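Local coordinates for superantigen-like protein SSL10 (Staphylococcus aureus subsp. aureus, PDB 6LWT), which probably inhibits the classical complement pathway by binding the Fc region of human IgG, and interferes with plasma clotting by binding prothrombin, at residues H143-K147 and Y148-K152. Residues are numbered along the deposited sequence; the frame is centred on the assembly and turned at random.
Sequences HLIEK and YGLYK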
loop_
_atom_site.group_PDB
_atom_site.type_symbol
_atom_site.label_atom_id
_atom_site.label_comp_id
_atom_site.label_asym_id
_atom_site.label_seq_id
_atom_site.Cartn_x
_atom_site.Cartn_y
_atom_site.Cartn_z
ATOM N N HIS A 143 -2.430 -10.180 2.059
ATOM C CA HIS A 143 -1.728 -11.413 2.465
ATOM C C HIS A 143 -2.186 -11.928 3.830
ATOM O O HIS A 143 -2.498 -13.119 3.970
ATOM C CB HIS A 143 -0.207 -11.183 2.436
ATOM C CG HIS A 143 0.604 -12.395 2.780
ATOM N ND1 HIS A 143 1.185 -12.572 4.017
ATOM C CD2 HIS A 143 0.921 -13.496 2.054
ATOM C CE1 HIS A 143 1.824 -13.724 4.042
ATOM N NE2 HIS A 143 1.686 -14.306 2.863
ATOM N N LEU A 144 -2.279 -11.039 4.820
ATOM C CA LEU A 144 -2.684 -11.436 6.156
ATOM C C LEU A 144 -4.166 -11.785 6.213
ATOM O O LEU A 144 -4.559 -12.658 6.987
ATOM C CB LEU A 144 -2.373 -10.349 7.168
ATOM C CG LEU A 144 -0.899 -9.953 7.340
ATOM C CD1 LEU A 144 -0.835 -8.735 8.235
ATOM C CD2 LEU A 144 -0.063 -11.087 7.895
ATOM N N ILE A 145 -4.979 -11.115 5.398
ATOM C CA ILE A 145 -6.417 -11.438 5.302
ATOM C C ILE A 145 -6.586 -12.850 4.743
ATOM O O ILE A 145 -7.265 -13.688 5.353
ATOM C CB ILE A 145 -7.185 -10.420 4.416
ATOM C CG1 ILE A 145 -7.289 -9.068 5.132
ATOM C CG2 ILE A 145 -8.593 -10.947 4.099
ATOM C CD1 ILE A 145 -7.579 -7.891 4.228
ATOM N N GLU A 146 -5.949 -13.098 3.602
ATOM C CA GLU A 146 -6.060 -14.370 2.908
ATOM C C GLU A 146 -5.420 -15.527 3.664
ATOM O O GLU A 146 -5.983 -16.614 3.692
ATOM C CB GLU A 146 -5.461 -14.295 1.498
ATOM C CG GLU A 146 -6.237 -13.372 0.577
ATOM C CD GLU A 146 -5.565 -13.146 -0.766
ATOM O OE1 GLU A 146 -4.528 -13.781 -1.064
ATOM O OE2 GLU A 146 -6.100 -12.335 -1.542
ATOM N N LYS A 147 -4.247 -15.314 4.252
ATOM C CA LYS A 147 -3.532 -16.423 4.921
ATOM C C LYS A 147 -3.967 -16.682 6.348
ATOM O O LYS A 147 -4.058 -17.837 6.768
ATOM C CB LYS A 147 -2.006 -16.222 4.888
ATOM C CG LYS A 147 -1.255 -17.254 4.065
ATOM C CD LYS A 147 0.127 -17.496 4.646
ATOM C CE LYS A 147 0.969 -18.335 3.696
ATOM N NZ LYS A 147 2.270 -18.698 4.323
ATOM N N TYR A 148 -4.210 -15.624 7.109
ATOM C CA TYR A 148 -4.437 -15.743 8.554
ATOM C C TYR A 148 -5.798 -15.246 9.031
ATOM O O TYR A 148 -6.080 -15.272 10.246
ATOM C CB TYR A 148 -3.312 -15.024 9.315
ATOM C CG TYR A 148 -1.928 -15.463 8.890
ATOM C CD1 TYR A 148 -1.501 -16.769 9.101
ATOM C CD2 TYR A 148 -1.038 -14.581 8.265
ATOM C CE1 TYR A 148 -0.233 -17.191 8.702
ATOM C CE2 TYR A 148 0.232 -14.996 7.866
ATOM C CZ TYR A 148 0.632 -16.308 8.096
ATOM O OH TYR A 148 1.881 -16.751 7.711
ATOM N N GLY A 149 -6.625 -14.775 8.104
ATOM C CA GLY A 149 -7.982 -14.328 8.442
ATOM C C GLY A 149 -8.067 -12.957 9.068
ATOM O O GLY A 149 -9.078 -12.644 9.724
ATOM N N LEU A 150 -7.044 -12.105 8.870
ATOM C CA LEU A 150 -7.101 -10.754 9.421
ATOM C C LEU A 150 -8.408 -10.085 8.995
ATOM O O LEU A 150 -8.758 -10.144 7.824
ATOM C CB LEU A 150 -5.938 -9.900 8.928
ATOM C CG LEU A 150 -5.907 -8.434 9.357
ATOM C CD1 LEU A 150 -5.614 -8.278 10.834
ATOM C CD2 LEU A 150 -4.845 -7.710 8.529
ATOM N N TYR A 151 -9.090 -9.464 9.957
ATOM C CA TYR A 151 -10.398 -8.784 9.771
ATOM C C TYR A 151 -11.577 -9.711 9.409
ATOM O O TYR A 151 -12.702 -9.237 9.254
ATOM C CB TYR A 151 -10.337 -7.683 8.701
ATOM C CG TYR A 151 -9.200 -6.689 8.782
ATOM C CD1 TYR A 151 -8.805 -6.150 9.993
ATOM C CD2 TYR A 151 -8.563 -6.240 7.621
ATOM C CE1 TYR A 151 -7.788 -5.206 10.060
ATOM C CE2 TYR A 151 -7.546 -5.286 7.674
ATOM C CZ TYR A 151 -7.168 -4.774 8.902
ATOM O OH TYR A 151 -6.174 -3.834 9.002
ATOM N N LYS A 152 -11.326 -11.001 9.238
ATOM C CA LYS A 152 -12.336 -11.949 8.782
ATOM C C LYS A 152 -12.662 -12.873 9.940
ATOM O O LYS A 152 -13.796 -12.940 10.373
ATOM C CB LYS A 152 -11.826 -12.737 7.568
ATOM C CG LYS A 152 -12.920 -13.402 6.750
ATOM C CD LYS A 152 -12.360 -14.483 5.833
ATOM C CE LYS A 152 -13.453 -15.109 4.984
ATOM N NZ LYS A 152 -13.793 -14.254 3.812
#
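Leu144 meets the residues that follow the helix with both its backbone and its side chain. Its carbonyl oxygen accepts two N-H groups from opposite faces of the carbonyl plane: Tyr148 N at 3.0 Å continues the helical pattern, while Leu150 N at 3.2 Å is nearly straight (168° at the hydrogen). This second, i+6 bond closes the helix end around Gly149, whose positive phi (79°) favours glycine. Leu144 CD2 comes to the edge of the Tyr148 ring, 3.6 Å from Tyr148 CD2, and Leu144 CB meets Leu150 CD2; two leucines, apolar and branched, together fill the buried side of the turn. Ile145 O takes a weak bond from Gly149 N, beside a CA-H...O contact from Gly149 CA. With CG1 anti to the carbonyl carbon (chi1 -71°), Ile145 CG1 lies 3.3 Å from Leu150 O, and the extended chi2 carries CD1 on to Tyr151 CD2 at 3.9 Å. A beta-branched, purely hydrocarbon side chain suits this buried spot between the turn and helix 14-22. Lys147 suits the outer surface: its long chain runs alongside the tyrosine, with Lys147 CB almost centred over one face of the Tyr148 ring in a CH-pi contact, 3.9 Å from the centroid. Farther along, its amine makes a cation-pi contact with Tyr122. Tyrosine suits both 148 and 151 because the ring packs against apolar neighbours while its hydroxyl finds hydrogen-bond partners: Tyr122 OH for Tyr148, Leu174 O and Arg141 for Tyr151. This C-terminal end of helix 133-148 in the beta-grasp domain is thus flanked by two elements: Leu144 and Tyr148 pack on Ile109 of strand 106-110, whereas Ile145 and Tyr151 meet Tyr19 of helix 14-22.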